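Uncharacterized protein (Bacteroides ovatus CL02T12C04, PDB 6PTM) acts as an exo-carrageenase of glycoside hydrolase family GH42, probably removing sugar units from the ends of carrageenan chains. Local coordinates at residues K70-L75 with I185-N190; P149-T154 with L163-K168; I224-L229 with V465-E470; G491-A496 with N538-T543; M544-S549 with E747-L752. One frame throughout, in Å; residues are numbered along the deposited sequence.

Interaction 1: residues K70-L75 with I185-N190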
# COMPACT_ATOMS: atom_id res chain seq x y z
N LYS A 70 -11.45 23.51 -2.63
CA LYS A 70 -12.28 22.32 -2.31
C LYS A 70 -13.56 22.37 -3.16
O LYS A 70 -13.84 21.40 -3.84
CB LYS A 70 -12.53 22.33 -0.81
CG LYS A 70 -13.32 21.16 -0.29
CD LYS A 70 -13.39 21.17 1.22
CE LYS A 70 -14.31 20.09 1.73
NZ LYS A 70 -14.23 19.97 3.20
N GLU A 71 -14.27 23.50 -3.14
CA GLU A 71 -15.57 23.68 -3.84
C GLU A 71 -15.34 23.67 -5.36
O GLU A 71 -16.19 23.09 -6.09
CB GLU A 71 -16.28 24.93 -3.34
CG GLU A 71 -16.81 24.80 -1.92
CD GLU A 71 -15.76 25.07 -0.85
OE1 GLU A 71 -14.70 25.64 -1.20
OE2 GLU A 71 -16.01 24.70 0.32
N GLU A 72 -14.25 24.26 -5.85
CA GLU A 72 -13.91 24.19 -7.29
C GLU A 72 -13.68 22.74 -7.73
O GLU A 72 -14.04 22.39 -8.88
CB GLU A 72 -12.66 24.99 -7.62
CG GLU A 72 -12.87 26.48 -7.52
CD GLU A 72 -11.54 27.21 -7.63
OE1 GLU A 72 -10.75 26.80 -8.48
OE2 GLU A 72 -11.26 28.08 -6.81
N THR A 73 -13.08 21.93 -6.86
CA THR A 73 -12.84 20.49 -7.14
C THR A 73 -14.20 19.80 -7.25
O THR A 73 -14.40 19.02 -8.21
CB THR A 73 -11.94 19.85 -6.09
OG1 THR A 73 -10.68 20.53 -6.14
CG2 THR A 73 -11.77 18.37 -6.32
N ALA A 74 -15.09 20.03 -6.29
CA ALA A 74 -16.46 19.47 -6.29
C ALA A 74 -17.24 19.94 -7.54
O ALA A 74 -17.95 19.11 -8.16
CB ALA A 74 -17.19 19.87 -5.01
N LEU A 75 -17.18 21.24 -7.84
CA LEU A 75 -17.87 21.83 -9.02
C LEU A 75 -17.37 21.12 -10.28
O LEU A 75 -18.19 20.74 -11.11
CB LEU A 75 -17.58 23.33 -9.10
CG LEU A 75 -18.28 24.05 -10.26
CD1 LEU A 75 -19.78 24.04 -10.05
CD2 LEU A 75 -17.82 25.48 -10.40
N ILE A 185 -6.97 17.54 -15.37
CA ILE A 185 -5.66 17.70 -14.67
C ILE A 185 -5.66 18.98 -13.82
O ILE A 185 -4.70 19.14 -13.04
CB ILE A 185 -4.46 17.63 -15.64
CG1 ILE A 185 -4.47 18.80 -16.63
CG2 ILE A 185 -4.40 16.28 -16.34
CD1 ILE A 185 -3.24 18.90 -17.50
N GLU A 186 -6.65 19.86 -13.96
CA GLU A 186 -6.76 21.09 -13.13
C GLU A 186 -6.99 20.71 -11.66
O GLU A 186 -6.28 21.24 -10.81
CB GLU A 186 -7.86 22.01 -13.61
CG GLU A 186 -7.38 22.86 -14.75
CD GLU A 186 -8.41 23.78 -15.37
OE1 GLU A 186 -9.60 23.67 -15.02
OE2 GLU A 186 -7.99 24.62 -16.18
N TYR A 187 -7.91 19.78 -11.39
CA TYR A 187 -8.25 19.44 -9.98
C TYR A 187 -8.01 17.97 -9.63
O TYR A 187 -7.96 17.69 -8.42
CB TYR A 187 -9.70 19.85 -9.71
CG TYR A 187 -9.93 21.32 -9.93
CD1 TYR A 187 -9.58 22.24 -8.97
CD2 TYR A 187 -10.46 21.80 -11.12
CE1 TYR A 187 -9.76 23.60 -9.16
CE2 TYR A 187 -10.69 23.15 -11.31
CZ TYR A 187 -10.33 24.06 -10.33
OH TYR A 187 -10.52 25.40 -10.48
N HIS A 188 -8.07 17.08 -10.62
CA HIS A 188 -8.12 15.61 -10.36
C HIS A 188 -6.77 14.91 -10.50
O HIS A 188 -6.77 13.71 -10.78
CB HIS A 188 -9.26 14.97 -11.17
CG HIS A 188 -10.62 15.43 -10.76
ND1 HIS A 188 -11.20 16.56 -11.26
CD2 HIS A 188 -11.52 14.90 -9.90
CE1 HIS A 188 -12.39 16.71 -10.73
NE2 HIS A 188 -12.60 15.72 -9.90
N GLY A 189 -5.69 15.65 -10.34
CA GLY A 189 -4.32 15.12 -10.34
C GLY A 189 -3.66 15.42 -11.65
O GLY A 189 -4.38 15.51 -12.67
N ASN A 190 -2.34 15.57 -11.63
CA ASN A 190 -1.53 15.84 -12.86
C ASN A 190 -0.32 14.88 -12.91
O ASN A 190 0.82 15.32 -13.14
CB ASN A 190 -1.20 17.33 -12.94
CG ASN A 190 -0.63 17.71 -14.29
OD1 ASN A 190 -0.83 16.99 -15.25
ND2 ASN A 190 -0.00 18.86 -14.37
O HOH W 1 -8.29 19.17 -6.09
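Tyr-187 carries most of this contact, laying its ring against the backbone of the 70-75 helix. With CG anti to the carbonyl carbon (chi1 -59°), the ring reaches toward Glu-72 and Thr-73. Glu-72 O stands 4.1 Å above the Tyr-187 ring plane, over its centre, and Thr-73 N lies over a face as well. At the far end of the ring, Tyr-187 OH donates to Glu-72 OE1 in a very short bond of 2.5 Å, the carboxylate standing nearly perpendicular to the ring (87°). The near side of the ring meets Thr-73, whose OG1 is 3.5 Å from Tyr-187 CD1. One water joins the same two residues, donating to Thr-73 OG1 and to Tyr-187 O, each at 2.8 Å; Thr-73 OG1 is also hydrogen-bonded to Leu-69, one turn earlier in the helix. His-188 follows and comes obliquely to the helix, CE1 4.0 Å from Thr-73 O, while its NE2 is hydrogen-bonded to Thr-77 one turn further along. The contact thus joins helix 69-90 to the loop leading into strand 192-197. Because Glu-72 OE2 also pairs with Lys-62 and Thr-68, the carboxylate that accepts the phenol's hydrogen bond is probably ionised, its charge shared between the tyrosine and the lysine.

Interaction 2: residues P149-T154 with L163-K168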
# COMPACT_ATOMS: atom_id res chain seq x y z
N PRO A 149 -2.47 24.20 -0.21
CA PRO A 149 -1.78 24.59 -1.44
C PRO A 149 -2.57 24.22 -2.70
O PRO A 149 -3.29 23.23 -2.67
CB PRO A 149 -0.48 23.82 -1.40
CG PRO A 149 -0.84 22.57 -0.61
CD PRO A 149 -1.84 23.03 0.43
N VAL A 150 -2.47 25.06 -3.72
CA VAL A 150 -2.86 24.73 -5.11
C VAL A 150 -1.58 24.17 -5.72
O VAL A 150 -0.72 24.97 -6.09
CB VAL A 150 -3.42 25.95 -5.86
CG1 VAL A 150 -3.81 25.61 -7.29
CG2 VAL A 150 -4.63 26.56 -5.15
N VAL A 151 -1.45 22.84 -5.75
CA VAL A 151 -0.18 22.14 -6.11
C VAL A 151 0.03 22.22 -7.63
O VAL A 151 -0.77 21.67 -8.39
CB VAL A 151 -0.16 20.67 -5.63
CG1 VAL A 151 1.13 19.99 -6.03
CG2 VAL A 151 -0.37 20.58 -4.11
N ASP A 152 1.15 22.80 -8.03
CA ASP A 152 1.65 22.71 -9.41
C ASP A 152 2.57 21.49 -9.49
O ASP A 152 3.70 21.52 -8.98
CB ASP A 152 2.34 24.01 -9.81
CG ASP A 152 2.96 23.98 -11.19
OD1 ASP A 152 2.97 22.91 -11.86
OD2 ASP A 152 3.45 25.03 -11.58
N TRP A 153 2.10 20.45 -10.16
CA TRP A 153 2.78 19.13 -10.19
C TRP A 153 4.11 19.20 -11.00
O TRP A 153 5.01 18.30 -10.80
CB TRP A 153 1.80 18.11 -10.74
CG TRP A 153 0.70 17.71 -9.81
CD1 TRP A 153 -0.15 18.50 -9.08
CD2 TRP A 153 0.30 16.35 -9.57
NE1 TRP A 153 -1.05 17.72 -8.39
CE2 TRP A 153 -0.78 16.39 -8.65
CE3 TRP A 153 0.77 15.11 -10.00
CZ2 TRP A 153 -1.38 15.21 -8.19
CZ3 TRP A 153 0.17 13.95 -9.55
CH2 TRP A 153 -0.90 14.01 -8.65
N THR A 154 4.30 20.25 -11.79
CA THR A 154 5.56 20.48 -12.55
C THR A 154 6.66 20.85 -11.55
O THR A 154 7.80 20.76 -11.93
CB THR A 154 5.40 21.52 -13.68
OG1 THR A 154 5.21 22.83 -13.15
CG2 THR A 154 4.22 21.24 -14.59
N LEU A 163 6.86 14.30 -0.47
CA LEU A 163 6.66 14.98 -1.77
C LEU A 163 6.57 16.45 -1.36
O LEU A 163 5.72 16.78 -0.52
CB LEU A 163 5.40 14.46 -2.44
CG LEU A 163 5.58 13.13 -3.17
CD1 LEU A 163 4.28 12.65 -3.75
CD2 LEU A 163 6.64 13.26 -4.25
N VAL A 164 7.44 17.29 -1.91
CA VAL A 164 7.54 18.70 -1.45
C VAL A 164 7.06 19.69 -2.52
O VAL A 164 7.50 19.60 -3.66
CB VAL A 164 8.98 19.01 -1.01
CG1 VAL A 164 9.19 20.48 -0.69
CG2 VAL A 164 9.42 18.14 0.16
N TYR A 165 6.15 20.57 -2.12
CA TYR A 165 5.72 21.73 -2.94
C TYR A 165 5.98 22.98 -2.11
O TYR A 165 5.41 23.12 -1.02
CB TYR A 165 4.24 21.60 -3.32
CG TYR A 165 3.75 22.75 -4.16
CD1 TYR A 165 4.23 22.96 -5.44
CD2 TYR A 165 2.78 23.63 -3.68
CE1 TYR A 165 3.83 24.05 -6.21
CE2 TYR A 165 2.34 24.71 -4.46
CZ TYR A 165 2.87 24.91 -5.72
OH TYR A 165 2.46 25.96 -6.48
N GLU A 166 6.81 23.90 -2.63
CA GLU A 166 7.05 25.23 -2.00
C GLU A 166 7.47 25.01 -0.54
O GLU A 166 7.04 25.78 0.34
CB GLU A 166 5.81 26.12 -2.10
CG GLU A 166 5.50 26.46 -3.55
CD GLU A 166 4.54 27.61 -3.81
OE1 GLU A 166 3.68 27.89 -2.96
OE2 GLU A 166 4.64 28.17 -4.91
N GLY A 167 8.32 24.02 -0.33
CA GLY A 167 8.99 23.74 0.94
C GLY A 167 8.11 23.01 1.95
O GLY A 167 8.55 22.87 3.03
N LYS A 168 6.93 22.53 1.57
CA LYS A 168 6.06 21.81 2.49
C LYS A 168 5.75 20.43 1.93
O LYS A 168 5.58 20.28 0.72
CB LYS A 168 4.78 22.62 2.69
CG LYS A 168 4.97 23.85 3.56
CD LYS A 168 5.22 23.41 4.97
CE LYS A 168 5.78 24.49 5.85
NZ LYS A 168 5.94 23.96 7.21
O HOH W 2 1.03 27.56 -5.28
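With chi1 at -180°, Tyr-165 swings its CG to the side opposite the backbone N, and the ring comes to lie across the extended backbone of Pro-149 to Asp-152. Val-151 CA sits 4.0 Å from the centroid of the Tyr-165 ring and 13° off its normal, a CH-pi contact made by the main chain. Asp-152 N lies over the ring as well, 3.5 Å from Tyr-165 CE1. The opposite face is taken by Glu-166 CG, so the ring is held between its own neighbour in sequence and the 149-154 chain. Pro-149 approaches at the edge, its CB 4.0 Å from Tyr-165 CD2. The tyrosine ends strand 162-165, where a type I' turn from Tyr-165 to Lys-168 forms a tight beta-hairpin with strand 168-175, closed by backbone hydrogen bonds in both directions between Tyr-165 and Lys-168. Its ring therefore ties the tip of the hairpin to the chain that leads into strand 157-159. A water near the plane of the ring lies 2.5 Å from Tyr-165 OH and donates to Val-150 O. Beyond the ring, Asp-152 makes an Asx turn: OD1 accepts from Thr-154 N at 3.0 Å and from Thr-154 OG1 at 2.6 Å, both donors coming from the same face of the carboxylate.

Interaction 3: residues I224-L229 with V465-E470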
# COMPACT_ATOMS: atom_id res chain seq x y z
N ILE A 224 5.22 15.74 -12.41
CA ILE A 224 5.86 14.62 -11.70
C ILE A 224 5.16 13.35 -12.18
O ILE A 224 3.94 13.37 -12.38
CB ILE A 224 5.86 14.78 -10.17
CG1 ILE A 224 6.85 13.80 -9.56
CG2 ILE A 224 4.44 14.65 -9.62
CD1 ILE A 224 7.19 14.04 -8.09
N GLY A 225 5.94 12.33 -12.47
CA GLY A 225 5.44 11.13 -13.15
C GLY A 225 6.30 9.93 -12.87
O GLY A 225 7.35 10.04 -12.17
N PHE A 226 5.87 8.79 -13.38
CA PHE A 226 6.67 7.56 -13.27
C PHE A 226 6.69 6.82 -14.61
O PHE A 226 5.84 7.02 -15.52
CB PHE A 226 6.16 6.72 -12.10
CG PHE A 226 4.93 5.90 -12.37
CD1 PHE A 226 3.68 6.48 -12.34
CD2 PHE A 226 5.02 4.54 -12.59
CE1 PHE A 226 2.54 5.73 -12.56
CE2 PHE A 226 3.87 3.78 -12.76
CZ PHE A 226 2.63 4.38 -12.73
N VAL A 227 7.73 5.99 -14.76
CA VAL A 227 7.94 5.12 -15.95
C VAL A 227 7.44 3.72 -15.61
O VAL A 227 7.80 3.17 -14.56
CB VAL A 227 9.41 5.11 -16.38
CG1 VAL A 227 9.63 4.26 -17.62
CG2 VAL A 227 9.92 6.53 -16.61
N PHE A 228 6.59 3.18 -16.47
CA PHE A 228 5.94 1.86 -16.28
C PHE A 228 6.65 0.85 -17.18
O PHE A 228 6.53 0.99 -18.41
CB PHE A 228 4.46 2.00 -16.62
CG PHE A 228 3.60 0.81 -16.28
CD1 PHE A 228 3.69 -0.37 -17.00
CD2 PHE A 228 2.63 0.90 -15.30
CE1 PHE A 228 2.88 -1.45 -16.68
CE2 PHE A 228 1.78 -0.16 -15.02
CZ PHE A 228 1.91 -1.33 -15.72
N LEU A 229 7.36 -0.13 -16.61
CA LEU A 229 7.95 -1.24 -17.40
C LEU A 229 6.95 -2.38 -17.46
O LEU A 229 6.64 -2.97 -16.39
CB LEU A 229 9.25 -1.70 -16.77
CG LEU A 229 10.48 -0.90 -17.15
CD1 LEU A 229 10.44 0.45 -16.46
CD2 LEU A 229 11.78 -1.67 -16.81
N VAL A 465 9.40 7.94 0.34
CA VAL A 465 8.06 8.16 -0.22
C VAL A 465 7.43 6.79 -0.46
O VAL A 465 8.10 5.86 -0.90
CB VAL A 465 8.18 9.03 -1.47
CG1 VAL A 465 7.01 8.94 -2.44
CG2 VAL A 465 8.45 10.46 -1.05
N MET A 466 6.14 6.69 -0.19
CA MET A 466 5.35 5.50 -0.54
C MET A 466 4.36 5.85 -1.66
O MET A 466 3.53 6.76 -1.50
CB MET A 466 4.63 4.94 0.69
CG MET A 466 3.87 3.67 0.34
SD MET A 466 2.71 3.18 1.66
CE MET A 466 3.90 2.67 2.91
N PHE A 467 4.41 5.06 -2.73
CA PHE A 467 3.63 5.30 -3.97
C PHE A 467 2.79 4.07 -4.27
O PHE A 467 3.35 3.05 -4.65
CB PHE A 467 4.56 5.65 -5.13
CG PHE A 467 3.87 6.12 -6.38
CD1 PHE A 467 2.52 6.46 -6.40
CD2 PHE A 467 4.58 6.22 -7.56
CE1 PHE A 467 1.92 6.90 -7.57
CE2 PHE A 467 3.99 6.69 -8.71
CZ PHE A 467 2.65 6.99 -8.73
N ASN A 468 1.49 4.15 -3.99
CA ASN A 468 0.50 3.13 -4.38
C ASN A 468 0.10 3.39 -5.84
O ASN A 468 -0.62 4.35 -6.07
CB ASN A 468 -0.70 3.10 -3.44
CG ASN A 468 -1.60 1.93 -3.71
OD1 ASN A 468 -1.71 1.47 -4.86
ND2 ASN A 468 -2.31 1.49 -2.67
N THR A 469 0.63 2.58 -6.76
CA THR A 469 0.60 2.82 -8.23
C THR A 469 -0.66 2.23 -8.83
O THR A 469 -0.90 2.44 -10.02
CB THR A 469 1.86 2.27 -8.91
OG1 THR A 469 2.16 0.96 -8.40
CG2 THR A 469 3.02 3.22 -8.69
N GLU A 470 -1.44 1.51 -8.04
CA GLU A 470 -2.78 1.06 -8.49
C GLU A 470 -3.65 0.88 -7.26
O GLU A 470 -3.81 -0.26 -6.81
CB GLU A 470 -2.65 -0.22 -9.31
CG GLU A 470 -3.93 -0.60 -10.01
CD GLU A 470 -3.85 -1.94 -10.73
OE1 GLU A 470 -2.79 -2.21 -11.34
OE2 GLU A 470 -4.80 -2.74 -10.58
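Phe-226 and Phe-467 meet as a T-shaped pair inside what is, for a GH42 enzyme, the (beta/alpha)8 barrel, bridging strands 225-230 and 466-471, which belong to different parts of its wall. The edge of Phe-467 points toward the face of Phe-226, with the planes at 86° and the ring centroids 5.2 Å apart. The closest atoms are Phe-467 CE2 and Phe-226 CD1, at 3.6 Å. Phe-226 takes the crowded position, CG between the backbone N and the carbonyl carbon (chi1 80°), whereas Phe-467 extends anti to its N (chi1 -171°); both CA-CB bonds are directed at the opposite strand. Phe-467 also meets the ring of His-392, on strand 391-394, and Phe-226 packs on Met-289 of strand 288-292, so the pair belongs to a buried aromatic and apolar cluster. Just past Phe-467 the chain turns a corner, where Asn-468 OD1 accepts from Glu-470 N at 3.2 Å in an Asx turn, in the plane of the amide carbonyl. The turn places the methyl of Thr-469 over a face of each ring: its CG2 stands 4.2 Å above the plane of Phe-226, offset toward the rim, and 3.5 Å above the plane of Phe-467, over the ring centre.

Interaction 4: residues G491-A496 with N538-T543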
# COMPACT_ATOMS: atom_id res chain seq x y z
N GLY A 491 -11.98 8.02 5.05
CA GLY A 491 -11.37 7.24 6.16
C GLY A 491 -10.20 6.40 5.68
O GLY A 491 -9.18 6.28 6.37
N ASN A 492 -10.35 5.81 4.51
CA ASN A 492 -9.35 4.88 3.96
C ASN A 492 -8.11 5.65 3.51
O ASN A 492 -7.01 5.18 3.80
CB ASN A 492 -9.95 4.06 2.82
CG ASN A 492 -9.87 2.58 3.11
OD1 ASN A 492 -9.09 1.87 2.48
ND2 ASN A 492 -10.66 2.13 4.08
N TYR A 493 -8.27 6.75 2.79
CA TYR A 493 -7.10 7.49 2.27
C TYR A 493 -6.42 8.13 3.48
O TYR A 493 -5.20 8.22 3.52
CB TYR A 493 -7.48 8.49 1.18
CG TYR A 493 -7.58 7.84 -0.17
CD1 TYR A 493 -8.72 7.17 -0.54
CD2 TYR A 493 -6.52 7.85 -1.05
CE1 TYR A 493 -8.81 6.51 -1.76
CE2 TYR A 493 -6.61 7.22 -2.29
CZ TYR A 493 -7.75 6.53 -2.64
OH TYR A 493 -7.87 5.89 -3.83
N TRP A 494 -7.21 8.56 4.45
CA TRP A 494 -6.65 9.22 5.64
C TRP A 494 -5.80 8.19 6.41
O TRP A 494 -4.63 8.46 6.77
CB TRP A 494 -7.78 9.81 6.49
CG TRP A 494 -7.27 10.63 7.63
CD1 TRP A 494 -6.80 10.17 8.82
CD2 TRP A 494 -7.14 12.06 7.67
NE1 TRP A 494 -6.39 11.21 9.60
CE2 TRP A 494 -6.60 12.38 8.93
CE3 TRP A 494 -7.44 13.08 6.78
CZ2 TRP A 494 -6.33 13.69 9.29
CZ3 TRP A 494 -7.18 14.38 7.13
CH2 TRP A 494 -6.62 14.68 8.37
N LEU A 495 -6.40 7.03 6.69
CA LEU A 495 -5.73 5.98 7.48
C LEU A 495 -4.45 5.52 6.76
O LEU A 495 -3.37 5.48 7.40
CB LEU A 495 -6.74 4.85 7.72
CG LEU A 495 -6.23 3.64 8.48
CD1 LEU A 495 -5.86 4.00 9.91
CD2 LEU A 495 -7.25 2.51 8.41
N ALA A 496 -4.54 5.23 5.46
CA ALA A 496 -3.38 4.78 4.68
C ALA A 496 -2.26 5.84 4.77
O ALA A 496 -1.06 5.46 4.94
CB ALA A 496 -3.77 4.51 3.25
N ASN A 538 -14.73 12.90 -5.95
CA ASN A 538 -14.49 14.22 -5.31
C ASN A 538 -13.83 13.98 -3.94
O ASN A 538 -12.89 14.72 -3.61
CB ASN A 538 -15.77 15.05 -5.22
CG ASN A 538 -15.54 16.30 -4.40
OD1 ASN A 538 -14.78 17.20 -4.79
ND2 ASN A 538 -16.15 16.33 -3.23
N GLU A 539 -14.28 12.99 -3.14
CA GLU A 539 -13.85 12.91 -1.73
C GLU A 539 -12.37 12.54 -1.65
O GLU A 539 -11.70 12.98 -0.68
CB GLU A 539 -14.67 11.91 -0.95
CG GLU A 539 -14.51 12.10 0.53
CD GLU A 539 -15.12 13.38 1.06
OE1 GLU A 539 -15.91 14.01 0.32
OE2 GLU A 539 -14.82 13.73 2.22
N VAL A 540 -11.83 11.78 -2.61
CA VAL A 540 -10.37 11.50 -2.60
C VAL A 540 -9.61 12.83 -2.63
O VAL A 540 -8.73 13.02 -1.80
CB VAL A 540 -9.90 10.58 -3.75
CG1 VAL A 540 -8.40 10.43 -3.70
CG2 VAL A 540 -10.57 9.21 -3.69
N HIS A 541 -9.96 13.73 -3.55
CA HIS A 541 -9.26 15.03 -3.70
C HIS A 541 -9.52 15.95 -2.50
O HIS A 541 -8.58 16.65 -2.09
CB HIS A 541 -9.62 15.66 -5.04
CG HIS A 541 -9.19 14.79 -6.15
ND1 HIS A 541 -7.85 14.60 -6.41
CD2 HIS A 541 -9.87 14.00 -6.99
CE1 HIS A 541 -7.73 13.74 -7.41
NE2 HIS A 541 -8.96 13.34 -7.77
N ALA A 542 -10.73 15.93 -1.95
CA ALA A 542 -11.07 16.68 -0.72
C ALA A 542 -10.21 16.15 0.44
O ALA A 542 -9.75 16.95 1.25
CB ALA A 542 -12.54 16.58 -0.42
N THR A 543 -10.03 14.85 0.54
CA THR A 543 -9.13 14.28 1.58
C THR A 543 -7.69 14.80 1.39
O THR A 543 -7.08 15.27 2.36
CB THR A 543 -9.29 12.76 1.62
OG1 THR A 543 -10.68 12.45 1.78
CG2 THR A 543 -8.50 12.17 2.76
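Glu-539 O is gripped twice by Thr-543, the residue whose methyl group faces the neighbouring helix: OG1 donates to it at 2.7 Å and the backbone N at 2.8 Å, the two arriving from opposite faces of the carbonyl plane. The hydroxyl is satisfied by its own helix, and CG2 of Thr-543 is the atom that meets Tyr-493 and Trp-494. The two helices, 486-498 and 534-549, follow strands 466-471 and 503-506 and pack side by side on the outside of the (beta/alpha)8 barrel expected of this family. The axes of segments 491-496 and 538-543 run in the same general direction, 35° apart, and approach to 9.6 Å. Tyr-493 lays a ring face against Val-540: CG1 is 4.0 Å from the Tyr-493 centroid and 14° off the ring normal, a CH-pi contact. The second methyl serves the same ring, with Val-540 CG2 3.8 Å from Tyr-493 CE1, so both branches of the valine bear on the tyrosine. At the far end of that ring, the Tyr-493 hydroxyl is hydrogen-bonded to Thr-506, tying helix 486-498 to strand 503-506. Trp-494 NE1 is hydrogen-bonded to Asn-722 OD1, on strand 718-725 of the C-terminal sheet. Near its plane, at the indole edge, Thr-543 CG2 lies 4.3 Å from Trp-494 CE3, and the same methyl is 4.1 Å from Tyr-493 CB.

Interaction 5: residues M544-S549 with E747-L752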
# COMPACT_ATOMS: atom_id res chain seq x y z
N MET A 544 -7.15 14.77 0.18
CA MET A 544 -5.78 15.30 -0.08
C MET A 544 -5.72 16.77 0.38
O MET A 544 -4.71 17.19 1.03
CB MET A 544 -5.41 15.17 -1.56
CG MET A 544 -5.34 13.73 -2.05
SD MET A 544 -4.10 12.74 -1.16
CE MET A 544 -5.10 11.37 -0.57
N ILE A 545 -6.76 17.54 0.08
CA ILE A 545 -6.79 18.98 0.47
C ILE A 545 -6.66 19.10 1.99
O ILE A 545 -5.89 19.97 2.45
CB ILE A 545 -8.07 19.66 -0.02
CG1 ILE A 545 -7.99 19.90 -1.53
CG2 ILE A 545 -8.32 20.91 0.82
CD1 ILE A 545 -9.29 20.35 -2.17
N ASP A 546 -7.42 18.30 2.73
CA ASP A 546 -7.33 18.37 4.21
C ASP A 546 -5.97 17.85 4.68
O ASP A 546 -5.33 18.51 5.54
CB ASP A 546 -8.48 17.65 4.91
CG ASP A 546 -9.79 18.41 4.84
OD1 ASP A 546 -9.75 19.64 4.69
OD2 ASP A 546 -10.82 17.75 4.89
N LEU A 547 -5.50 16.71 4.17
CA LEU A 547 -4.17 16.20 4.58
C LEU A 547 -3.08 17.25 4.27
O LEU A 547 -2.22 17.49 5.11
CB LEU A 547 -3.90 14.88 3.85
CG LEU A 547 -4.74 13.67 4.24
CD1 LEU A 547 -4.60 12.63 3.15
CD2 LEU A 547 -4.28 13.12 5.57
N ASN A 548 -3.10 17.86 3.09
CA ASN A 548 -2.13 18.94 2.77
C ASN A 548 -2.17 20.03 3.85
O ASN A 548 -1.11 20.52 4.23
CB ASN A 548 -2.34 19.50 1.36
CG ASN A 548 -1.89 18.53 0.29
OD1 ASN A 548 -1.22 17.54 0.59
ND2 ASN A 548 -2.32 18.78 -0.94
N SER A 549 -3.35 20.40 4.31
CA SER A 549 -3.58 21.55 5.21
C SER A 549 -2.94 21.24 6.56
O SER A 549 -2.63 22.21 7.31
CB SER A 549 -5.06 21.87 5.35
OG SER A 549 -5.75 21.01 6.25
N GLU A 747 -11.73 20.63 17.03
CA GLU A 747 -11.49 20.01 15.71
C GLU A 747 -10.43 20.83 14.98
O GLU A 747 -10.65 22.01 14.72
CB GLU A 747 -12.80 19.99 14.93
CG GLU A 747 -13.85 19.10 15.58
CD GLU A 747 -15.08 18.87 14.73
OE1 GLU A 747 -15.21 19.56 13.74
OE2 GLU A 747 -15.89 18.01 15.08
N VAL A 748 -9.32 20.19 14.61
CA VAL A 748 -8.22 20.89 13.88
C VAL A 748 -8.75 21.46 12.57
O VAL A 748 -8.50 22.64 12.26
CB VAL A 748 -7.03 19.94 13.67
CG1 VAL A 748 -6.00 20.51 12.70
CG2 VAL A 748 -6.43 19.57 15.01
N LEU A 749 -9.53 20.70 11.83
CA LEU A 749 -9.89 21.09 10.44
C LEU A 749 -10.98 22.17 10.44
O LEU A 749 -11.09 22.87 9.42
CB LEU A 749 -10.32 19.84 9.66
CG LEU A 749 -9.23 18.78 9.49
CD1 LEU A 749 -9.78 17.54 8.77
CD2 LEU A 749 -8.03 19.34 8.75
N THR A 750 -11.80 22.28 11.48
CA THR A 750 -13.02 23.13 11.45
C THR A 750 -12.88 24.28 12.44
O THR A 750 -13.59 25.27 12.23
CB THR A 750 -14.31 22.37 11.78
OG1 THR A 750 -14.25 21.79 13.08
CG2 THR A 750 -14.65 21.31 10.74
N GLY A 751 -12.01 24.14 13.44
CA GLY A 751 -11.97 25.02 14.60
C GLY A 751 -13.16 24.84 15.54
O GLY A 751 -13.15 25.51 16.55
N LEU A 752 -14.12 23.96 15.27
CA LEU A 752 -15.28 23.80 16.19
C LEU A 752 -14.85 23.15 17.51
O LEU A 752 -14.01 22.23 17.53
CB LEU A 752 -16.37 22.97 15.52
CG LEU A 752 -17.00 23.59 14.27
CD1 LEU A 752 -17.77 22.55 13.51
CD2 LEU A 752 -17.89 24.78 14.60
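Leu-749 reaches from its turn to the last part of helix 534-549, dividing its two methyls between Asp-546 and Ser-549. CD1 rests 4.0 Å from Asp-546 OD2, against the carboxylate and CB, while Leu-749 CD2 lies 3.8 Å from Ser-549 OG. The CA-CB bond of Leu-749 points toward the helix, and CG anti to the carbonyl carbon (chi1 -63°) carries the branched end to it. Both polar partners already have polar bonds of their own and offer it little more than van der Waals contact: Asp-546 OD2 forms a salt bridge with Arg-490, and Ser-549 OG donates to Asp-546 O at 2.6 Å, in the carbonyl plane and on a lone pair. The turn that presents Leu-749 is braced by a hydrogen bond from Gly-751 N to Glu-747 O and by an ST turn in which Thr-750 OG1 accepts from Leu-752 N. This surface contact joins the loop after strand 742-747, in the C-terminal antiparallel sheet, to a helix whose other sides lie against strand 168-175, helix 486-498 and helix 69-90.

In the fold
From the N terminus, interaction 1 closes a loop of about 110 residues between helix 69-90 and the chain before strand 192-197; interaction 2, which closes a short loop between residues 149-154 and the tip of a hairpin, lies wholly within it. Interactions 3, 4 and 5 follow in series, and none crosses another. Interaction 3 spans the longest stretch of chain, joining strands 225-230 and 466-471; it meets interaction 2 where Ile-224 N lies 3.0 Å from Trp-153 O, a probable hydrogen bond. Interactions 4 and 5 share helix 534-549, which also packs on interaction 1 through Asn-538 and His-541 and on interaction 2 through Asn-548. That helix thereby links the N-terminal helices, the barrel and the C-terminal sheet.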